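UL37 (Suid herpesvirus 1, PDB 4K70) is an inner tegument protein of the virus particle, probably essential for controlling viral trafficking, whose N-terminal half makes up this chain. Local coordinates at residues T256-A267 / L279-T290. Residues are numbered along the deposited sequence; the frame is centred on the assembly and turned at random.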
ATOM      1  N   THR A 256      35.931   8.144  22.128  1.00 42.83           N
ATOM      2  CA  THR A 256      35.737   7.090  21.142  1.00 44.01           C
ATOM      3  C   THR A 256      34.247   6.897  20.930  1.00 43.21           C
ATOM      4  O   THR A 256      33.477   6.987  21.883  1.00 42.45           O
ATOM      5  CB  THR A 256      36.320   5.753  21.624  1.00 40.38           C
ATOM      6  OG1 THR A 256      37.697   5.927  21.972  1.00 44.24           O
ATOM      7  CG2 THR A 256      36.206   4.695  20.532  1.00 45.38           C
ATOM      8  N   PRO A 257      33.837   6.647  19.677  1.00 42.41           N
ATOM      9  CA  PRO A 257      32.463   6.243  19.368  1.00 43.09           C
ATOM     10  C   PRO A 257      32.030   5.116  20.304  1.00 42.01           C
ATOM     11  O   PRO A 257      32.732   4.111  20.386  1.00 37.17           O
ATOM     12  CB  PRO A 257      32.580   5.733  17.930  1.00 39.75           C
ATOM     13  CG  PRO A 257      33.655   6.592  17.341  1.00 40.91           C
ATOM     14  CD  PRO A 257      34.649   6.817  18.457  1.00 43.07           C
ATOM     15  N   ARG A 258      30.908   5.297  21.002  1.00 38.79           N
ATOM     16  CA  ARG A 258      30.464   4.362  22.043  1.00 41.30           C
ATOM     17  C   ARG A 258      29.395   3.389  21.535  1.00 43.66           C
ATOM     18  O   ARG A 258      29.493   2.179  21.747  1.00 46.95           O
ATOM     19  CB  ARG A 258      29.918   5.138  23.251  1.00 47.78           C
ATOM     20  CG  ARG A 258      30.818   6.266  23.760  1.00 46.84           C
ATOM     21  CD  ARG A 258      30.023   7.338  24.545  1.00 45.94           C
ATOM     22  NE  ARG A 258      29.010   7.994  23.712  1.00 45.66           N
ATOM     23  CZ  ARG A 258      28.341   9.094  24.059  1.00 52.07           C
ATOM     24  NH1 ARG A 258      27.439   9.621  23.229  1.00 47.27           N
ATOM     25  NH2 ARG A 258      28.572   9.680  25.231  1.00 51.56           N
ATOM     26  N   THR A 259      28.370   3.918  20.872  1.00 43.38           N
ATOM     27  CA  THR A 259      27.284   3.082  20.354  1.00 38.54           C
ATOM     28  C   THR A 259      27.507   2.679  18.897  1.00 37.15           C
ATOM     29  O   THR A 259      28.372   3.241  18.218  1.00 37.46           O
ATOM     30  CB  THR A 259      25.915   3.790  20.497  1.00 41.39           C
ATOM     31  OG1 THR A 259      25.841   4.897  19.589  1.00 38.10           O
ATOM     32  CG2 THR A 259      25.732   4.297  21.925  1.00 34.59           C
ATOM     33  N   ALA A 260      26.733   1.702  18.424  1.00 36.78           N
ATOM     34  CA  ALA A 260      26.810   1.253  17.033  1.00 39.35           C
ATOM     35  C   ALA A 260      26.545   2.408  16.079  1.00 36.08           C
ATOM     36  O   ALA A 260      27.146   2.495  15.005  1.00 31.36           O
ATOM     37  CB  ALA A 260      25.825   0.125  16.773  1.00 37.64           C
ATOM     38  N   VAL A 261      25.634   3.291  16.473  1.00 35.04           N
ATOM     39  CA  VAL A 261      25.340   4.475  15.685  1.00 32.83           C
ATOM     40  C   VAL A 261      26.585   5.345  15.563  1.00 29.57           C
ATOM     41  O   VAL A 261      26.983   5.733  14.462  1.00 29.63           O
ATOM     42  CB  VAL A 261      24.194   5.323  16.316  1.00 34.94           C
ATOM     43  CG1 VAL A 261      24.059   6.649  15.587  1.00 30.87           C
ATOM     44  CG2 VAL A 261      22.878   4.562  16.280  1.00 33.67           C
ATOM     45  N   GLU A 262      27.192   5.659  16.704  1.00 32.83           N
ATOM     46  CA  GLU A 262      28.354   6.537  16.720  1.00 30.48           C
ATOM     47  C   GLU A 262      29.519   5.947  15.933  1.00 29.18           C
ATOM     48  O   GLU A 262      30.204   6.661  15.211  1.00 30.85           O
ATOM     49  CB  GLU A 262      28.770   6.851  18.149  1.00 35.23           C
ATOM     50  CG  GLU A 262      27.651   7.438  18.977  1.00 33.45           C
ATOM     51  CD  GLU A 262      28.159   8.019  20.267  1.00 37.07           C
ATOM     52  OE1 GLU A 262      28.949   7.339  20.955  1.00 38.80           O
ATOM     53  OE2 GLU A 262      27.781   9.163  20.584  1.00 33.63           O
ATOM     54  N   VAL A 263      29.738   4.646  16.061  1.00 32.04           N
ATOM     55  CA  VAL A 263      30.793   3.998  15.288  1.00 34.20           C
ATOM     56  C   VAL A 263      30.515   4.119  13.791  1.00 34.44           C
ATOM     57  O   VAL A 263      31.404   4.472  13.016  1.00 33.70           O
ATOM     58  CB  VAL A 263      30.977   2.526  15.670  1.00 33.74           C
ATOM     59  CG1 VAL A 263      31.856   1.820  14.647  1.00 39.74           C
ATOM     60  CG2 VAL A 263      31.587   2.421  17.066  1.00 36.73           C
ATOM     61  N   ARG A 264      29.276   3.852  13.395  1.00 31.36           N
ATOM     62  CA  ARG A 264      28.899   3.923  11.987  1.00 30.02           C
ATOM     63  C   ARG A 264      29.090   5.328  11.437  1.00 30.65           C
ATOM     64  O   ARG A 264      29.611   5.501  10.341  1.00 29.36           O
ATOM     65  CB  ARG A 264      27.456   3.453  11.785  1.00 31.94           C
ATOM     66  CG  ARG A 264      27.020   3.403  10.339  1.00 30.41           C
ATOM     67  CD  ARG A 264      26.370   4.708   9.879  1.00 29.63           C
ATOM     68  NE  ARG A 264      26.005   4.617   8.464  1.00 29.28           N
ATOM     69  CZ  ARG A 264      26.870   4.763   7.466  1.00 31.37           C
ATOM     70  NH1 ARG A 264      28.139   5.048   7.727  1.00 33.09           N
ATOM     71  NH2 ARG A 264      26.472   4.649   6.208  1.00 31.40           N
ATOM     72  N   VAL A 265      28.677   6.334  12.207  1.00 30.31           N
ATOM     73  CA  VAL A 265      28.793   7.723  11.767  1.00 30.27           C
ATOM     74  C   VAL A 265      30.259   8.168  11.734  1.00 31.54           C
ATOM     75  O   VAL A 265      30.722   8.765  10.750  1.00 28.53           O
ATOM     76  CB  VAL A 265      27.937   8.678  12.662  1.00 29.46           C
ATOM     77  CG1 VAL A 265      28.251  10.125  12.355  1.00 28.21           C
ATOM     78  CG2 VAL A 265      26.453   8.399  12.452  1.00 25.45           C
ATOM     79  N   SER A 266      30.984   7.862  12.809  1.00 28.32           N
ATOM     80  CA  SER A 266      32.393   8.235  12.927  1.00 31.70           C
ATOM     81  C   SER A 266      33.240   7.630  11.813  1.00 32.76           C
ATOM     82  O   SER A 266      34.116   8.291  11.255  1.00 36.86           O
ATOM     83  CB  SER A 266      32.950   7.793  14.282  1.00 34.38           C
ATOM     84  OG  SER A 266      32.370   8.547  15.328  1.00 35.16           O
ATOM     85  N   ALA A 267      32.976   6.371  11.497  1.00 28.58           N
ATOM     86  CA  ALA A 267      33.718   5.660  10.463  1.00 32.62           C
ATOM     87  C   ALA A 267      33.531   6.313   9.093  1.00 35.20           C
ATOM     88  O   ALA A 267      34.487   6.486   8.342  1.00 37.11           O
ATOM     89  CB  ALA A 267      33.281   4.217  10.419  1.00 32.59           C
ATOM     90  N   LEU A 279      35.049   0.629  12.402  1.00 44.85           N
ATOM     91  CA  LEU A 279      36.373   1.116  12.742  1.00 48.34           C
ATOM     92  C   LEU A 279      37.274  -0.032  13.190  1.00 51.44           C
ATOM     93  O   LEU A 279      37.070  -0.607  14.263  1.00 55.51           O
ATOM     94  CB  LEU A 279      36.276   2.146  13.862  1.00 44.57           C
ATOM     95  CG  LEU A 279      35.745   3.530  13.491  1.00 44.52           C
ATOM     96  CD1 LEU A 279      35.434   4.318  14.748  1.00 43.88           C
ATOM     97  CD2 LEU A 279      36.759   4.270  12.616  1.00 45.20           C
ATOM     98  N   ARG A 280      38.270  -0.363  12.374  1.00 52.44           N
ATOM     99  CA  ARG A 280      39.288  -1.334  12.783  1.00 52.30           C
ATOM    100  C   ARG A 280      40.091  -0.781  13.955  1.00 53.78           C
ATOM    101  O   ARG A 280      40.357   0.424  14.016  1.00 48.41           O
ATOM    102  CB  ARG A 280      40.218  -1.675  11.616  1.00 55.08           C
ATOM    103  CG  ARG A 280      40.687  -0.472  10.809  1.00 59.31           C
ATOM    104  CD  ARG A 280      41.738  -0.848   9.750  1.00 64.10           C
ATOM    105  NE  ARG A 280      42.979  -1.455  10.263  1.00 68.82           N
ATOM    106  CZ  ARG A 280      43.550  -1.206  11.446  1.00 70.95           C
ATOM    107  NH1 ARG A 280      43.012  -0.345  12.305  1.00 58.77           N
ATOM    108  NH2 ARG A 280      44.681  -1.828  11.776  1.00 73.08           N
ATOM    109  N   PRO A 281      40.478  -1.659  14.902  1.00 55.41           N
ATOM    110  CA  PRO A 281      41.198  -1.237  16.112  1.00 44.26           C
ATOM    111  C   PRO A 281      42.513  -0.536  15.773  1.00 45.06           C
ATOM    112  O   PRO A 281      43.133  -0.862  14.762  1.00 44.40           O
ATOM    113  CB  PRO A 281      41.464  -2.558  16.842  1.00 50.43           C
ATOM    114  CG  PRO A 281      40.413  -3.487  16.334  1.00 53.20           C
ATOM    115  CD  PRO A 281      40.223  -3.109  14.891  1.00 54.86           C
ATOM    116  N   GLY A 282      42.919   0.428  16.594  1.00 36.37           N
ATOM    117  CA  GLY A 282      44.104   1.211  16.301  1.00 40.46           C
ATOM    118  C   GLY A 282      43.837   2.383  15.372  1.00 43.45           C
ATOM    119  O   GLY A 282      44.730   3.194  15.114  1.00 45.90           O
ATOM    120  N   THR A 283      42.611   2.478  14.866  1.00 37.69           N
ATOM    121  CA  THR A 283      42.240   3.607  14.019  1.00 44.32           C
ATOM    122  C   THR A 283      41.495   4.653  14.827  1.00 41.21           C
ATOM    123  O   THR A 283      40.417   4.386  15.354  1.00 42.83           O
ATOM    124  CB  THR A 283      41.341   3.180  12.859  1.00 43.43           C
ATOM    125  OG1 THR A 283      42.054   2.287  11.999  1.00 49.16           O
ATOM    126  CG2 THR A 283      40.893   4.401  12.064  1.00 46.74           C
ATOM    127  N   VAL A 284      42.071   5.846  14.920  1.00 38.13           N
ATOM    128  CA  VAL A 284      41.446   6.927  15.668  1.00 41.53           C
ATOM    129  C   VAL A 284      40.358   7.588  14.820  1.00 44.06           C
ATOM    130  O   VAL A 284      40.568   7.909  13.646  1.00 40.05           O
ATOM    131  CB  VAL A 284      42.485   7.973  16.137  1.00 41.06           C
ATOM    132  CG1 VAL A 284      41.826   9.052  16.957  1.00 41.37           C
ATOM    133  CG2 VAL A 284      43.592   7.297  16.939  1.00 40.94           C
ATOM    134  N   ALA A 285      39.185   7.755  15.413  1.00 38.07           N
ATOM    135  CA  ALA A 285      38.091   8.472  14.773  1.00 42.36           C
ATOM    136  C   ALA A 285      37.292   9.191  15.845  1.00 42.94           C
ATOM    137  O   ALA A 285      36.925   8.601  16.865  1.00 47.16           O
ATOM    138  CB  ALA A 285      37.208   7.517  13.984  1.00 41.63           C
ATOM    139  N   ARG A 286      37.057  10.477  15.628  1.00 41.81           N
ATOM    140  CA  ARG A 286      36.340  11.286  16.592  1.00 41.87           C
ATOM    141  C   ARG A 286      34.847  11.047  16.432  1.00 41.36           C
ATOM    142  O   ARG A 286      34.378  10.705  15.347  1.00 41.80           O
ATOM    143  CB  ARG A 286      36.677  12.760  16.383  1.00 41.58           C
ATOM    144  CG  ARG A 286      38.170  13.016  16.344  1.00 42.52           C
ATOM    145  CD  ARG A 286      38.467  14.445  15.960  1.00 46.06           C
ATOM    146  NE  ARG A 286      37.955  15.401  16.941  1.00 42.91           N
ATOM    147  CZ  ARG A 286      38.010  16.721  16.784  1.00 47.94           C
ATOM    148  NH1 ARG A 286      38.555  17.237  15.685  1.00 47.52           N
ATOM    149  NH2 ARG A 286      37.520  17.529  17.718  1.00 43.61           N
ATOM    150  N   ARG A 287      34.102  11.195  17.518  1.00 41.33           N
ATOM    151  CA  ARG A 287      32.661  11.054  17.443  1.00 38.82           C
ATOM    152  C   ARG A 287      32.024  12.424  17.584  1.00 37.38           C
ATOM    153  O   ARG A 287      32.636  13.359  18.122  1.00 32.39           O
ATOM    154  CB  ARG A 287      32.149  10.127  18.536  1.00 40.70           C
ATOM    155  CG  ARG A 287      32.109  10.784  19.894  1.00 33.43           C
ATOM    156  CD  ARG A 287      31.455   9.886  20.931  1.00 39.51           C
ATOM    157  NE  ARG A 287      31.608  10.485  22.251  1.00 36.89           N
ATOM    158  CZ  ARG A 287      30.689  11.226  22.859  1.00 39.37           C
ATOM    159  NH1 ARG A 287      29.510  11.440  22.294  1.00 38.92           N
ATOM    160  NH2 ARG A 287      30.949  11.742  24.051  1.00 42.32           N
ATOM    161  N   LEU A 288      30.800  12.548  17.076  1.00 31.88           N
ATOM    162  CA  LEU A 288      30.044  13.777  17.221  1.00 31.58           C
ATOM    163  C   LEU A 288      29.712  14.000  18.693  1.00 31.31           C
ATOM    164  O   LEU A 288      29.356  13.055  19.403  1.00 33.33           O
ATOM    165  CB  LEU A 288      28.759  13.697  16.405  1.00 27.90           C
ATOM    166  CG  LEU A 288      28.919  13.644  14.884  1.00 28.59           C
ATOM    167  CD1 LEU A 288      27.567  13.445  14.224  1.00 27.36           C
ATOM    168  CD2 LEU A 288      29.587  14.915  14.369  1.00 27.53           C
ATOM    169  N   ARG A 289      29.852  15.243  19.145  1.00 31.17           N
ATOM    170  CA  ARG A 289      29.407  15.652  20.469  1.00 31.43           C
ATOM    171  C   ARG A 289      27.925  15.299  20.661  1.00 35.50           C
ATOM    172  O   ARG A 289      27.130  15.373  19.710  1.00 29.55           O
ATOM    173  CB  ARG A 289      29.606  17.165  20.643  1.00 30.95           C
ATOM    174  CG  ARG A 289      31.056  17.634  20.506  1.00 30.13           C
ATOM    175  CD  ARG A 289      31.140  19.140  20.370  1.00 30.99           C
ATOM    176  NE  ARG A 289      30.370  19.815  21.413  1.00 33.10           N
ATOM    177  CZ  ARG A 289      30.148  21.122  21.452  1.00 37.24           C
ATOM    178  NH1 ARG A 289      30.653  21.905  20.509  1.00 37.72           N
ATOM    179  NH2 ARG A 289      29.430  21.649  22.434  1.00 38.25           N
ATOM    180  N   THR A 290      27.563  14.894  21.880  1.00 30.42           N
ATOM    181  CA  THR A 290      26.165  14.664  22.222  1.00 29.79           C
ATOM    182  C   THR A 290      25.761  15.518  23.422  1.00 33.78           C
ATOM    183  O   THR A 290      24.771  15.225  24.090  1.00 32.77           O
ATOM    184  CB  THR A 290      25.833  13.169  22.475  1.00 34.21           C
ATOM    185  OG1 THR A 290      26.684  12.640  23.498  1.00 32.37           O
ATOM    186  CG2 THR A 290      25.991  12.322  21.185  1.00 29.82           C
TER
HETATM  187  O   HOH W   1      27.595  10.968  18.681  1.00 29.34           O
HETATM  188  O   HOH W   2      29.827  10.134  15.950  1.00 33.70           O
HETATM  189  O   HOH W   3      35.302  10.643  12.837  1.00 40.61           O
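Arg258 and Arg287 meet guanidinium on guanidinium at the start of helix 260-271, which Thr259 and Glu262 close with a capping box (Glu262 N to Thr259 OG1, 3.3 Å); here, about 38 Å from the centre of a largely helical chain, the irregular loop 279-290 folds back along the helix it follows. The two groups stack: their centres lie 3.4 Å apart, their planes differ by 25°, and Arg287 CZ lies over the centre of Arg258. Two like charges this close are consistent with the carboxylate of Glu262 beside the stack, bonded to both in a salt-bridge network. Arg258 grips it side-on, NE to OE1 and NH1 to OE2 (2.7 Å), both on the syn side but tilted from the carboxylate plane, by 31° for OE2. OE1 also takes the backbone N of Arg258 on its anti lone pair. Arg287, running alongside Glu262 in the same direction, adds a weaker, bent bond from NH1 to OE2. With chi1 at 76° its CG sits between backbone N and carbonyl carbon, and the chain then extends straight to NE, which is bonded to the carbonyl of Asn254. Thr290 OG1 receives NH1 of both arginines, in plane for Arg287 and tilted for Arg258, and is also hydrogen-bonded to Asp312, a calcium ligand of this protein that holds no ion in this chain.

Apolar contacts flank this cluster. Leu279 meets Pro257 CG, before the helix, with CD1 at 3.9 Å and Ala267 CB, on it, with CG, while the side chains of Leu288 and Val265 cross at about a right angle, CD1 against CG1; Leu213 and Leu209 of helix 208-223 touch Val265 and Leu288 respectively. Between these patches Ser266 OG lies 2.9 Å from both Arg286 O and Glu262 O. A water donates to that hydroxyl and accepts from Leu288 N at 2.8 Å.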